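Local coordinates for protein SnoN,SnoN (Streptomyces nogalater, PDB 5EQU) that probably acts as an iron- and 2-oxoglutarate-dependent epimerase of the phytanoyl-CoA dioxygenase family, and binds nogalamycin RO beside its metal centre, at residues V46-V51 with G214-H219; T82-V87 with V137-H142; F121-L126 with L237-V242. All coordinates share one frame; numbering follows the deposited sequence.

Contact 1: residues V46-V51 with G214-H219; sequences VHVPGV and GDCTFH. With AKG (2-oxoglutaric acid), chain F.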
loop_
_atom_site.group_PDB
_atom_site.type_symbol
_atom_site.label_atom_id
_atom_site.label_comp_id
_atom_site.label_asym_id
_atom_site.label_seq_id
_atom_site.Cartn_x
_atom_site.Cartn_y
_atom_site.Cartn_z
ATOM N N VAL A 46 1.175 6.376 -10.153
ATOM C CA VAL A 46 1.771 7.670 -10.398
ATOM C C VAL A 46 2.824 7.883 -9.310
ATOM O O VAL A 46 2.685 7.358 -8.188
ATOM C CB VAL A 46 0.712 8.771 -10.502
ATOM C CG1 VAL A 46 0.194 9.210 -9.121
ATOM C CG2 VAL A 46 1.274 9.933 -11.237
ATOM N N HIS A 47 3.899 8.578 -9.681
ATOM C CA HIS A 47 5.017 8.886 -8.778
ATOM C C HIS A 47 4.859 10.375 -8.467
ATOM O O HIS A 47 4.739 11.184 -9.387
ATOM C CB HIS A 47 6.366 8.582 -9.467
ATOM C CG HIS A 47 7.573 9.070 -8.717
ATOM N ND1 HIS A 47 8.787 9.269 -9.327
ATOM C CD2 HIS A 47 7.753 9.418 -7.423
ATOM C CE1 HIS A 47 9.666 9.691 -8.440
ATOM N NE2 HIS A 47 9.061 9.804 -7.279
ATOM N N VAL A 48 4.833 10.723 -7.185
ATOM C CA VAL A 48 4.775 12.129 -6.734
ATOM C C VAL A 48 5.992 12.404 -5.842
ATOM O O VAL A 48 6.093 11.911 -4.694
ATOM C CB VAL A 48 3.493 12.444 -5.933
ATOM C CG1 VAL A 48 3.356 13.934 -5.660
ATOM C CG2 VAL A 48 2.259 11.974 -6.683
ATOM N N PRO A 49 6.934 13.204 -6.357
ATOM C CA PRO A 49 8.121 13.483 -5.561
ATOM C C PRO A 49 7.869 14.523 -4.482
ATOM O O PRO A 49 7.032 15.393 -4.645
ATOM C CB PRO A 49 9.136 13.987 -6.608
ATOM C CG PRO A 49 8.296 14.585 -7.681
ATOM C CD PRO A 49 7.038 13.735 -7.728
ATOM N N GLY A 50 8.575 14.376 -3.368
ATOM C CA GLY A 50 8.576 15.343 -2.306
ATOM C C GLY A 50 7.225 15.636 -1.692
ATOM O O GLY A 50 6.905 16.776 -1.410
ATOM N N VAL A 51 6.430 14.609 -1.426
ATOM C CA VAL A 51 5.107 14.820 -0.825
ATOM C C VAL A 51 5.254 15.138 0.666
ATOM O O VAL A 51 4.422 15.807 1.231
ATOM C CB VAL A 51 4.162 13.633 -1.120
ATOM C CG1 VAL A 51 4.481 12.438 -0.263
ATOM C CG2 VAL A 51 2.729 14.046 -0.893
ATOM N N GLY A 214 10.735 10.717 1.060
ATOM C CA GLY A 214 9.669 11.743 1.012
ATOM C C GLY A 214 8.852 11.757 -0.271
ATOM O O GLY A 214 7.889 12.522 -0.365
ATOM N N ASP A 215 9.284 11.009 -1.288
ATOM C CA ASP A 215 8.439 10.700 -2.459
ATOM C C ASP A 215 7.397 9.637 -2.061
ATOM O O ASP A 215 7.648 8.846 -1.160
ATOM C CB ASP A 215 9.275 10.064 -3.576
ATOM C CG ASP A 215 10.334 11.015 -4.161
ATOM O OD1 ASP A 215 10.431 12.208 -3.754
ATOM O OD2 ASP A 215 11.034 10.528 -5.088
ATOM N N CYS A 216 6.255 9.630 -2.746
ATOM C CA CYS A 216 5.336 8.499 -2.711
ATOM C C CYS A 216 4.935 8.036 -4.125
ATOM O O CYS A 216 5.126 8.763 -5.116
ATOM C CB CYS A 216 4.110 8.867 -1.909
ATOM S SG CYS A 216 2.897 9.839 -2.805
ATOM N N THR A 217 4.438 6.800 -4.222
ATOM C CA THR A 217 3.614 6.383 -5.367
ATOM C C THR A 217 2.168 6.201 -4.874
ATOM O O THR A 217 1.954 5.912 -3.701
ATOM C CB THR A 217 4.124 5.084 -6.033
ATOM O OG1 THR A 217 4.403 4.071 -5.060
ATOM C CG2 THR A 217 5.430 5.349 -6.809
ATOM N N PHE A 218 1.204 6.470 -5.747
ATOM C CA PHE A 218 -0.150 5.995 -5.624
ATOM C C PHE A 218 -0.383 4.906 -6.683
ATOM O O PHE A 218 -0.064 5.137 -7.856
ATOM C CB PHE A 218 -1.146 7.115 -5.869
ATOM C CG PHE A 218 -1.072 8.207 -4.842
ATOM C CD1 PHE A 218 -0.206 9.280 -5.006
ATOM C CD2 PHE A 218 -1.853 8.148 -3.684
ATOM C CE1 PHE A 218 -0.147 10.277 -4.056
ATOM C CE2 PHE A 218 -1.786 9.152 -2.732
ATOM C CZ PHE A 218 -0.942 10.209 -2.905
ATOM N N HIS A 219 -0.941 3.751 -6.286
ATOM C CA HIS A 219 -1.392 2.749 -7.257
ATOM C C HIS A 219 -2.791 2.177 -7.009
ATOM O O HIS A 219 -3.196 1.942 -5.884
ATOM C CB HIS A 219 -0.376 1.622 -7.435
ATOM C CG HIS A 219 -0.209 0.728 -6.257
ATOM N ND1 HIS A 219 0.767 0.928 -5.308
ATOM C CD2 HIS A 219 -0.853 -0.416 -5.897
ATOM C CE1 HIS A 219 0.710 -0.042 -4.407
ATOM N NE2 HIS A 219 -0.251 -0.881 -4.752
HETATM C C1 AKG F . 1.640 -2.617 -1.697
HETATM O O1 AKG F . 1.801 -1.645 -0.919
HETATM O O2 AKG F . 0.572 -2.771 -2.326
HETATM C C2 AKG F . 2.747 -3.571 -1.892
HETATM O O5 AKG F . 2.579 -4.667 -2.456
HETATM C C3 AKG F . 4.093 -3.132 -1.319
HETATM C C4 AKG F . 5.221 -4.112 -1.622
HETATM C C5 AKG F . 6.559 -3.738 -1.012
HETATM O O3 AKG F . 7.512 -4.535 -1.190
HETATM O O4 AKG F . 6.660 -2.685 -0.323
#

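Contact 2: residues T82-V87 with V137-H142; sequences TVMDYV and VPTAPH. With FE (Fe (III) ion), chain E; AKG (2-oxoglutaric acid), chain F; 5R6 (Nogalamycin RO), chain G.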
loop_
_atom_site.group_PDB
_atom_site.type_symbol
_atom_site.label_atom_id
_atom_site.label_comp_id
_atom_site.label_asym_id
_atom_site.label_seq_id
_atom_site.Cartn_x
_atom_site.Cartn_y
_atom_site.Cartn_z
ATOM N N THR A 82 12.299 -13.834 4.072
ATOM C CA THR A 82 11.375 -12.786 4.489
ATOM C C THR A 82 11.138 -11.832 3.346
ATOM O O THR A 82 12.083 -11.281 2.803
ATOM C CB THR A 82 11.942 -12.010 5.677
ATOM O OG1 THR A 82 12.163 -12.909 6.768
ATOM C CG2 THR A 82 11.005 -10.890 6.106
ATOM N N VAL A 83 9.873 -11.644 2.985
ATOM C CA VAL A 83 9.462 -10.631 2.025
ATOM C C VAL A 83 9.562 -9.262 2.727
ATOM O O VAL A 83 10.129 -8.293 2.198
ATOM C CB VAL A 83 8.014 -10.890 1.526
ATOM C CG1 VAL A 83 7.528 -9.791 0.605
ATOM C CG2 VAL A 83 7.911 -12.212 0.778
ATOM N N MET A 84 8.983 -9.189 3.909
ATOM C CA MET A 84 9.119 -8.003 4.754
ATOM C C MET A 84 8.629 -8.323 6.131
ATOM O O MET A 84 7.948 -9.347 6.317
ATOM C CB MET A 84 8.293 -6.837 4.207
ATOM C CG MET A 84 6.854 -7.196 3.974
ATOM S SD MET A 84 5.877 -5.802 3.458
ATOM C CE MET A 84 6.121 -5.800 1.683
ATOM N N ASP A 85 8.993 -7.461 7.084
ATOM C CA ASP A 85 8.296 -7.364 8.361
ATOM C C ASP A 85 7.478 -6.097 8.280
ATOM O O ASP A 85 7.875 -5.155 7.590
ATOM C CB ASP A 85 9.241 -7.342 9.568
ATOM C CG ASP A 85 10.066 -8.610 9.694
ATOM O OD1 ASP A 85 9.539 -9.683 10.032
ATOM O OD2 ASP A 85 11.277 -8.552 9.463
ATOM N N TYR A 86 6.319 -6.096 8.943
ATOM C CA TYR A 86 5.456 -4.923 8.977
ATOM C C TYR A 86 4.652 -4.792 10.232
ATOM O O TYR A 86 4.324 -5.793 10.864
ATOM C CB TYR A 86 4.509 -4.852 7.782
ATOM C CG TYR A 86 3.447 -5.921 7.672
ATOM C CD1 TYR A 86 3.699 -7.127 7.024
ATOM C CD2 TYR A 86 2.164 -5.714 8.185
ATOM C CE1 TYR A 86 2.710 -8.101 6.903
ATOM C CE2 TYR A 86 1.178 -6.676 8.053
ATOM C CZ TYR A 86 1.464 -7.863 7.416
ATOM O OH TYR A 86 0.488 -8.818 7.309
ATOM N N VAL A 87 4.341 -3.539 10.576
ATOM C CA VAL A 87 3.478 -3.208 11.704
ATOM C C VAL A 87 2.081 -3.069 11.145
ATOM O O VAL A 87 1.816 -2.178 10.360
ATOM C CB VAL A 87 3.924 -1.919 12.404
ATOM C CG1 VAL A 87 3.042 -1.634 13.614
ATOM C CG2 VAL A 87 5.364 -2.068 12.868
ATOM N N VAL A 137 14.102 -11.023 0.359
ATOM C CA VAL A 137 13.749 -11.549 -0.955
ATOM C C VAL A 137 12.774 -10.574 -1.620
ATOM O O VAL A 137 12.219 -9.693 -0.940
ATOM C CB VAL A 137 13.167 -13.003 -0.873
ATOM C CG1 VAL A 137 14.157 -13.913 -0.167
ATOM C CG2 VAL A 137 11.792 -13.056 -0.196
ATOM N N PRO A 138 12.550 -10.715 -2.945
ATOM C CA PRO A 138 11.570 -9.851 -3.608
ATOM C C PRO A 138 10.125 -9.979 -3.083
ATOM O O PRO A 138 9.766 -10.989 -2.478
ATOM C CB PRO A 138 11.617 -10.311 -5.068
ATOM C CG PRO A 138 12.912 -11.011 -5.230
ATOM C CD PRO A 138 13.212 -11.619 -3.899
ATOM N N THR A 139 9.335 -8.932 -3.297
ATOM C CA THR A 139 7.898 -8.973 -3.212
ATOM C C THR A 139 7.408 -9.387 -4.606
ATOM O O THR A 139 7.530 -8.629 -5.588
ATOM C CB THR A 139 7.365 -7.586 -2.834
ATOM O OG1 THR A 139 7.927 -7.210 -1.576
ATOM C CG2 THR A 139 5.885 -7.576 -2.715
ATOM N N ALA A 140 6.865 -10.602 -4.694
ATOM C CA ALA A 140 6.439 -11.179 -5.962
ATOM C C ALA A 140 5.290 -10.400 -6.566
ATOM O O ALA A 140 4.548 -9.724 -5.849
ATOM C CB ALA A 140 6.054 -12.657 -5.785
ATOM N N PRO A 141 5.170 -10.423 -7.892
ATOM C CA PRO A 141 4.058 -9.690 -8.495
ATOM C C PRO A 141 2.722 -10.174 -7.950
ATOM O O PRO A 141 2.542 -11.353 -7.751
ATOM C CB PRO A 141 4.151 -10.041 -9.972
ATOM C CG PRO A 141 5.575 -10.457 -10.189
ATOM C CD PRO A 141 6.067 -11.025 -8.896
ATOM N N HIS A 142 1.786 -9.266 -7.765
ATOM C CA HIS A 142 0.518 -9.581 -7.162
ATOM C C HIS A 142 -0.485 -8.528 -7.527
ATOM O O HIS A 142 -0.163 -7.544 -8.134
ATOM C CB HIS A 142 0.696 -9.737 -5.626
ATOM C CG HIS A 142 0.982 -8.449 -4.903
ATOM N ND1 HIS A 142 2.251 -8.031 -4.626
ATOM C CD2 HIS A 142 0.160 -7.514 -4.383
ATOM C CE1 HIS A 142 2.208 -6.893 -3.980
ATOM N NE2 HIS A 142 0.948 -6.540 -3.830
HETATM FE FE FE E . 0.661 -4.747 -3.143
HETATM C C1 AKG F . 1.640 -2.617 -1.697
HETATM O O1 AKG F . 1.801 -1.645 -0.919
HETATM O O2 AKG F . 0.572 -2.771 -2.326
HETATM C C2 AKG F . 2.747 -3.571 -1.892
HETATM O O5 AKG F . 2.579 -4.667 -2.456
HETATM C C3 AKG F . 4.093 -3.132 -1.319
HETATM C C4 AKG F . 5.221 -4.112 -1.622
HETATM C C5 AKG F . 6.559 -3.738 -1.012
HETATM O O3 AKG F . 7.512 -4.535 -1.190
HETATM O O4 AKG F . 6.660 -2.685 -0.323
HETATM C CAR 5R6 G . 4.903 -16.398 -2.032
HETATM C CBN 5R6 G . 6.007 -17.058 -2.738
HETATM O OAL 5R6 G . 6.055 -16.553 -4.122
HETATM C CBR 5R6 G . 5.956 -18.608 -2.552
HETATM O OAM 5R6 G . 7.041 -18.875 -1.671
HETATM C CBM 5R6 G . 4.692 -19.179 -1.803
HETATM C CAB 5R6 G . 4.508 -20.684 -1.928
HETATM O OAW 5R6 G . 3.470 -18.532 -2.214
HETATM C CBP 5R6 G . 3.527 -17.059 -2.278
HETATM O OAX 5R6 G . 2.624 -16.429 -1.338
HETATM C CBQ 5R6 G . 2.349 -16.683 0.072
HETATM C CAT 5R6 G . 3.395 -17.387 0.977
HETATM C CBW 5R6 G . 2.721 -17.746 2.329
HETATM C CAE 5R6 G . 3.741 -18.292 3.351
HETATM O OAO 5R6 G . 1.823 -18.795 2.064
HETATM C CBF 5R6 G . 1.847 -15.486 0.676
HETATM C CBB 5R6 G . 1.481 -14.357 -0.087
HETATM O OAK 5R6 G . 1.678 -14.400 -1.421
HETATM C CBK 5R6 G . 0.927 -13.179 0.434
HETATM C CBH 5R6 G . 0.582 -12.101 -0.377
HETATM O OAI 5R6 G . 0.806 -12.124 -1.598
HETATM C CBJ 5R6 G . -0.009 -10.972 0.221
HETATM C CBA 5R6 G . -0.364 -9.889 -0.566
HETATM O OAJ 5R6 G . -0.087 -9.972 -1.895
HETATM C CAP 5R6 G . -0.940 -8.776 -0.031
HETATM C CBD 5R6 G . -1.164 -8.660 1.327
HETATM C CBX 5R6 G . -1.820 -7.536 1.913
HETATM C CAF 5R6 G . -3.104 -7.195 1.097
HETATM O OAY 5R6 G . -2.418 -7.869 3.198
HETATM C CBS 5R6 G . -0.958 -6.318 2.075
HETATM O OAN 5R6 G . -1.731 -5.231 2.642
HETATM C CBT 5R6 G . 0.214 -6.665 2.987
HETATM N NBV 5R6 G . 0.990 -5.459 3.278
HETATM C CAD 5R6 G . 2.154 -5.774 4.141
HETATM C CAC 5R6 G . 1.446 -4.700 2.073
HETATM C CAS 5R6 G . -0.266 -7.390 4.285
HETATM C CBO 5R6 G . -1.467 -8.389 4.072
HETATM O OAV 5R6 G . -1.054 -9.618 3.466
HETATM C CBE 5R6 G . -0.804 -9.723 2.123
HETATM C CBL 5R6 G . -0.225 -10.892 1.605
HETATM C CBG 5R6 G . 0.129 -11.989 2.399
HETATM O OAH 5R6 G . -0.050 -11.956 3.605
HETATM C CBI 5R6 G . 0.699 -13.133 1.811
HETATM C CAQ 5R6 G . 1.045 -14.263 2.579
HETATM C CBC 5R6 G . 1.611 -15.442 2.050
HETATM C CBU 5R6 G . 1.865 -16.553 2.925
HETATM C CAZ 5R6 G . 0.570 -17.159 3.291
HETATM O OAG 5R6 G . 0.412 -17.748 4.369
HETATM O OAU 5R6 G . -0.446 -17.171 2.332
HETATM C CAA 5R6 G . -1.542 -18.119 2.465
HETATM O O HOH W 1 0.294 -5.517 -1.308
#

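Contact 3: residues F121-L126 with L237-V242; sequences FKLEVL and LSTSAV. With 5R6 (Nogalamycin RO), chain G; AKG (2-oxoglutaric acid), chain F.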
loop_
_atom_site.group_PDB
_atom_site.type_symbol
_atom_site.label_atom_id
_atom_site.label_comp_id
_atom_site.label_asym_id
_atom_site.label_seq_id
_atom_site.Cartn_x
_atom_site.Cartn_y
_atom_site.Cartn_z
ATOM N N PHE A 121 -8.509 2.878 5.243
ATOM C CA PHE A 121 -8.751 1.510 5.703
ATOM C C PHE A 121 -7.659 1.038 6.634
ATOM O O PHE A 121 -7.940 0.500 7.733
ATOM C CB PHE A 121 -8.886 0.555 4.510
ATOM C CG PHE A 121 -8.972 -0.888 4.902
ATOM C CD1 PHE A 121 -10.041 -1.348 5.631
ATOM C CD2 PHE A 121 -7.989 -1.800 4.496
ATOM C CE1 PHE A 121 -10.140 -2.683 5.991
ATOM C CE2 PHE A 121 -8.074 -3.142 4.859
ATOM C CZ PHE A 121 -9.162 -3.579 5.612
ATOM N N LYS A 122 -6.409 1.211 6.197
ATOM C CA LYS A 122 -5.259 0.828 7.051
ATOM C C LYS A 122 -3.988 1.523 6.626
ATOM O O LYS A 122 -3.888 1.955 5.483
ATOM C CB LYS A 122 -5.022 -0.685 7.044
ATOM C CG LYS A 122 -4.528 -1.244 5.711
ATOM C CD LYS A 122 -4.358 -2.763 5.780
ATOM C CE LYS A 122 -4.055 -3.345 4.417
ATOM N NZ LYS A 122 -3.532 -4.724 4.573
ATOM N N LEU A 123 -3.031 1.616 7.558
ATOM C CA LEU A 123 -1.653 1.920 7.213
ATOM C C LEU A 123 -0.713 0.932 7.870
ATOM O O LEU A 123 -0.840 0.612 9.059
ATOM C CB LEU A 123 -1.258 3.366 7.612
ATOM C CG LEU A 123 0.197 3.805 7.396
ATOM C CD1 LEU A 123 0.308 5.313 7.267
ATOM C CD2 LEU A 123 1.085 3.367 8.531
ATOM N N GLU A 124 0.277 0.506 7.091
ATOM C CA GLU A 124 1.307 -0.394 7.560
ATOM C C GLU A 124 2.687 0.227 7.452
ATOM O O GLU A 124 2.990 0.888 6.482
ATOM C CB GLU A 124 1.259 -1.687 6.738
ATOM C CG GLU A 124 -0.031 -2.484 7.000
ATOM C CD GLU A 124 -0.353 -3.530 5.937
ATOM O OE1 GLU A 124 0.081 -3.414 4.754
ATOM O OE2 GLU A 124 -1.073 -4.470 6.302
ATOM N N VAL A 125 3.515 -0.051 8.431
ATOM C CA VAL A 125 4.882 0.319 8.415
ATOM C C VAL A 125 5.661 -0.866 7.879
ATOM O O VAL A 125 5.568 -1.947 8.450
ATOM C CB VAL A 125 5.306 0.704 9.837
ATOM C CG1 VAL A 125 6.773 0.970 9.899
ATOM C CG2 VAL A 125 4.589 1.979 10.239
ATOM N N LEU A 126 6.418 -0.662 6.801
ATOM C CA LEU A 126 7.053 -1.766 6.040
ATOM C C LEU A 126 8.572 -1.757 6.152
ATOM O O LEU A 126 9.201 -0.695 6.100
ATOM C CB LEU A 126 6.663 -1.699 4.573
ATOM C CG LEU A 126 5.181 -1.539 4.173
ATOM C CD1 LEU A 126 5.032 -1.659 2.662
ATOM C CD2 LEU A 126 4.244 -2.536 4.842
ATOM N N LEU A 237 12.618 1.318 4.537
ATOM C CA LEU A 237 11.616 1.778 5.484
ATOM C C LEU A 237 10.650 2.641 4.721
ATOM O O LEU A 237 11.054 3.522 3.967
ATOM C CB LEU A 237 12.254 2.521 6.649
ATOM C CG LEU A 237 13.020 1.615 7.631
ATOM C CD1 LEU A 237 14.072 2.348 8.430
ATOM C CD2 LEU A 237 12.071 0.976 8.617
ATOM N N SER A 238 9.367 2.333 4.872
ATOM C CA SER A 238 8.292 3.011 4.158
ATOM C C SER A 238 6.969 2.730 4.862
ATOM O O SER A 238 6.886 1.892 5.752
ATOM C CB SER A 238 8.191 2.511 2.690
ATOM O OG SER A 238 7.999 1.104 2.632
ATOM N N THR A 239 5.930 3.414 4.432
ATOM C CA THR A 239 4.600 3.091 4.861
ATOM C C THR A 239 3.761 2.882 3.623
ATOM O O THR A 239 4.009 3.509 2.589
ATOM C CB THR A 239 3.948 4.216 5.689
ATOM O OG1 THR A 239 3.800 5.406 4.892
ATOM C CG2 THR A 239 4.765 4.491 6.928
ATOM N N SER A 240 2.747 2.028 3.770
ATOM C CA SER A 240 1.756 1.765 2.713
ATOM C C SER A 240 0.394 1.909 3.336
ATOM O O SER A 240 0.106 1.244 4.319
ATOM C CB SER A 240 1.916 0.355 2.172
ATOM O OG SER A 240 0.911 0.101 1.215
ATOM N N ALA A 241 -0.409 2.806 2.779
ATOM C CA ALA A 241 -1.702 3.133 3.304
ATOM C C ALA A 241 -2.726 2.855 2.229
ATOM O O ALA A 241 -2.570 3.269 1.079
ATOM C CB ALA A 241 -1.789 4.593 3.716
ATOM N N VAL A 242 -3.782 2.152 2.618
ATOM C CA VAL A 242 -4.876 1.843 1.719
ATOM C C VAL A 242 -6.060 2.779 1.997
ATOM O O VAL A 242 -6.496 2.931 3.151
ATOM C CB VAL A 242 -5.346 0.377 1.920
ATOM C CG1 VAL A 242 -6.494 0.030 0.983
ATOM C CG2 VAL A 242 -4.183 -0.574 1.748
HETATM C CAR 5R6 G . 4.903 -16.398 -2.032
HETATM C CBN 5R6 G . 6.007 -17.058 -2.738
HETATM O OAL 5R6 G . 6.055 -16.553 -4.122
HETATM C CBR 5R6 G . 5.956 -18.608 -2.552
HETATM O OAM 5R6 G . 7.041 -18.875 -1.671
HETATM C CBM 5R6 G . 4.692 -19.179 -1.803
HETATM C CAB 5R6 G . 4.508 -20.684 -1.928
HETATM O OAW 5R6 G . 3.470 -18.532 -2.214
HETATM C CBP 5R6 G . 3.527 -17.059 -2.278
HETATM O OAX 5R6 G . 2.624 -16.429 -1.338
HETATM C CBQ 5R6 G . 2.349 -16.683 0.072
HETATM C CAT 5R6 G . 3.395 -17.387 0.977
HETATM C CBW 5R6 G . 2.721 -17.746 2.329
HETATM C CAE 5R6 G . 3.741 -18.292 3.351
HETATM O OAO 5R6 G . 1.823 -18.795 2.064
HETATM C CBF 5R6 G . 1.847 -15.486 0.676
HETATM C CBB 5R6 G . 1.481 -14.357 -0.087
HETATM O OAK 5R6 G . 1.678 -14.400 -1.421
HETATM C CBK 5R6 G . 0.927 -13.179 0.434
HETATM C CBH 5R6 G . 0.582 -12.101 -0.377
HETATM O OAI 5R6 G . 0.806 -12.124 -1.598
HETATM C CBJ 5R6 G . -0.009 -10.972 0.221
HETATM C CBA 5R6 G . -0.364 -9.889 -0.566
HETATM O OAJ 5R6 G . -0.087 -9.972 -1.895
HETATM C CAP 5R6 G . -0.940 -8.776 -0.031
HETATM C CBD 5R6 G . -1.164 -8.660 1.327
HETATM C CBX 5R6 G . -1.820 -7.536 1.913
HETATM C CAF 5R6 G . -3.104 -7.195 1.097
HETATM O OAY 5R6 G . -2.418 -7.869 3.198
HETATM C CBS 5R6 G . -0.958 -6.318 2.075
HETATM O OAN 5R6 G . -1.731 -5.231 2.642
HETATM C CBT 5R6 G . 0.214 -6.665 2.987
HETATM N NBV 5R6 G . 0.990 -5.459 3.278
HETATM C CAD 5R6 G . 2.154 -5.774 4.141
HETATM C CAC 5R6 G . 1.446 -4.700 2.073
HETATM C CAS 5R6 G . -0.266 -7.390 4.285
HETATM C CBO 5R6 G . -1.467 -8.389 4.072
HETATM O OAV 5R6 G . -1.054 -9.618 3.466
HETATM C CBE 5R6 G . -0.804 -9.723 2.123
HETATM C CBL 5R6 G . -0.225 -10.892 1.605
HETATM C CBG 5R6 G . 0.129 -11.989 2.399
HETATM O OAH 5R6 G . -0.050 -11.956 3.605
HETATM C CBI 5R6 G . 0.699 -13.133 1.811
HETATM C CAQ 5R6 G . 1.045 -14.263 2.579
HETATM C CBC 5R6 G . 1.611 -15.442 2.050
HETATM C CBU 5R6 G . 1.865 -16.553 2.925
HETATM C CAZ 5R6 G . 0.570 -17.159 3.291
HETATM O OAG 5R6 G . 0.412 -17.748 4.369
HETATM O OAU 5R6 G . -0.446 -17.171 2.332
HETATM C CAA 5R6 G . -1.542 -18.119 2.465
HETATM C C1 AKG F . 1.640 -2.617 -1.697
HETATM O O1 AKG F . 1.801 -1.645 -0.919
HETATM O O2 AKG F . 0.572 -2.771 -2.326
HETATM C C2 AKG F . 2.747 -3.571 -1.892
HETATM O O5 AKG F . 2.579 -4.667 -2.456
HETATM C C3 AKG F . 4.093 -3.132 -1.319
HETATM C C4 AKG F . 5.221 -4.112 -1.622
HETATM C C5 AKG F . 6.559 -3.738 -1.012
HETATM O O3 AKG F . 7.512 -4.535 -1.190
HETATM O O4 AKG F . 6.660 -2.685 -0.323
HETATM O O HOH W 2 9.872 -0.600 3.352
#

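Contact 1: residues V46-V51 with G214-H219
H47 and D215 meet through a histidine-carboxylate hydrogen bond, H47 NE2 donating to D215 OD2 at 3.0 Å. Because CG stands anti to the backbone N (chi1 171°), the imidazole swings over to the facing strand; OD2 lies close to the ring plane, but the carboxylate is turned 53° against it and receives the donor from above its own plane. The other carboxylate oxygen is taken as well: G50 N donates to D215 OD1 at 2.9 Å, on the anti side and somewhat out of plane. R212 N also bonds OD2, giving this buried acid three N-H partners, a clear case of one carboxylate tying a turn to a strand end. A weak bond of 2.8 Å from V51 N to G214 O follows in the turn.

The strands pair antiparallel. V46 with F218 and V48 with C216 are hydrogen-bonded pairs, each exchanging two N-H···O bonds; that from V48 N to C216 O, 2.9 Å, is nearly straight at 172°. Between them H47 and T217 form a non-hydrogen-bonded pair, and T217 turns its backbone bonds to W160. On the apolar face V48 CG2 touches the edge of the F218 ring at CE1 (3.9 Å), and V51 CG1 rests on C216 CB. At the far end H219 NE2 gives a weak bond of 3.2 Å to O2 of 2-oxoglutarate.

Strand 45-48, from the 14-202 part of the engineered chain, forms one margin of the seven-stranded sheet of this cupin-like fold; strand 216-220, from the 203-305 part, runs between it and strand 157-162. Helices 30-43 and 104-114 pack on V46, and F218 also meets the latter, while T217 looks the other way, to W160, M173 and F175.

Contact 2: residues T82-V87 with V137-H142
V137 begins the contact with a backbone hydrogen bond, its N donating to T82 O at 3.2 Å, and its CG2 lies 4.1 Å from V83 CG2 where the two side chains cross at about a right angle. P138 adds its carbonyl oxygen, which borders the same V83 branch. At T139 the second branch of V83 comes into play: with CG1 anti to the backbone N (chi1 176°), that methyl reaches T139 OG1 at 3.4 Å. The threonine hydroxyl is meanwhile engaged twice, donating to O3 of 2-oxoglutarate at 2.7 Å and bonded to K128 NZ. M84, bent at its thioether, sets CE 3.4 Å from C5 of the same carboxylate, so a hydroxyl and a methyl from the two segments bound one end of the cosubstrate.

A140 contributes its carbonyl O, which takes the bond from H142 ND1 at 3.1 Å, nearly straight (165°) and in the ring plane. This fixes the rotation of the imidazole and directs NE2 at the iron, 1.9 Å away: a second-shell backbone group orienting a metal ligand. D144 and H225 complete the His-X-Asp...His facial triad; O2 and O5 of 2-oxoglutarate and a water fill the remaining three sites. Nogalamycin RO lays its OAJ over one face of H142, toward the rim, and its methyl CAD sits 3.5 Å above the centre of the Y86 ring.

Both segments belong to the 14-202 part of the engineered chain. Strand 81-87, carrying a classic beta bulge at V83 and M84 opposite W76, lies between strands 74-78 and 118-128 of the larger sheet, while strand 139-142 forms a margin of the four-stranded sheet, next to strand 225-227, where T139 packs on A227 and P141 on S226.

Contact 3: residues F121-L126 with L237-V242
E124 and S240 form a hydrogen-bonded antiparallel pair, E124 N donating to S240 O at 2.9 Å and S240 N returning a bond to E124 O. L126 with S238 repeats the pattern; K122 with V242 does so less evenly, with a sound bond only from V242 N to K122 O. Here F121 and K122 both face V242 in a classic beta bulge: V242 O takes F121 N at 2.9 Å and a weak, longer bond from K122 N.

Apolar contacts divide between two faces. L123 packs on A241 and T239 on one; on the other, K122 CE lies 3.8 Å from V242 CG2 and L126 CD1 meets S240 CB. These are central strands of the larger sheet of the double-stranded beta-helix fold, strand 118-128 from the 14-202 part of the engineered chain and strand 236-245 from the 203-305 part.

The polar ends on the K122-E124 face serve the ligands. K122 NZ makes a salt bridge to E124 OE2, 3.0 Å, from above the carboxylate plane, and donates to nogalamycin RO OAN at 2.7 Å; E124 OE1 accepts from the ligand amine NBV, also at 2.7 Å. With an alanine in place of E124, the ligand amine would probably lose this acceptor and K122 its salt-bridge mate, leaving the lysine end less firmly placed. A chi1 of 177° turns S240 OG away from the backbone N and towards the cosubstrate, where it donates to O1 of 2-oxoglutarate at 2.9 Å.

All three contacts converge on 2-oxoglutarate: contact 1, weakly through H219, and contact 3, through S240, hold its C1 carboxylate, while contact 2 takes the C5 carboxylate through T139 and the iron through H142; R236 and W160 complete the cosubstrate's hydrogen bonding. Contacts 2 and 3, with centres about 13 Å apart, join directly, since V87 N lies 2.9 Å from V125 O, probably as a hydrogen bond between neighbouring strands, and both also touch nogalamycin RO. Contact 1 is about 14 Å from contact 3 and 20 Å from contact 2, centre to centre, and touches neither. Contact 2 is nested along the chain inside contact 1, whereas contact 3 interleaves with both.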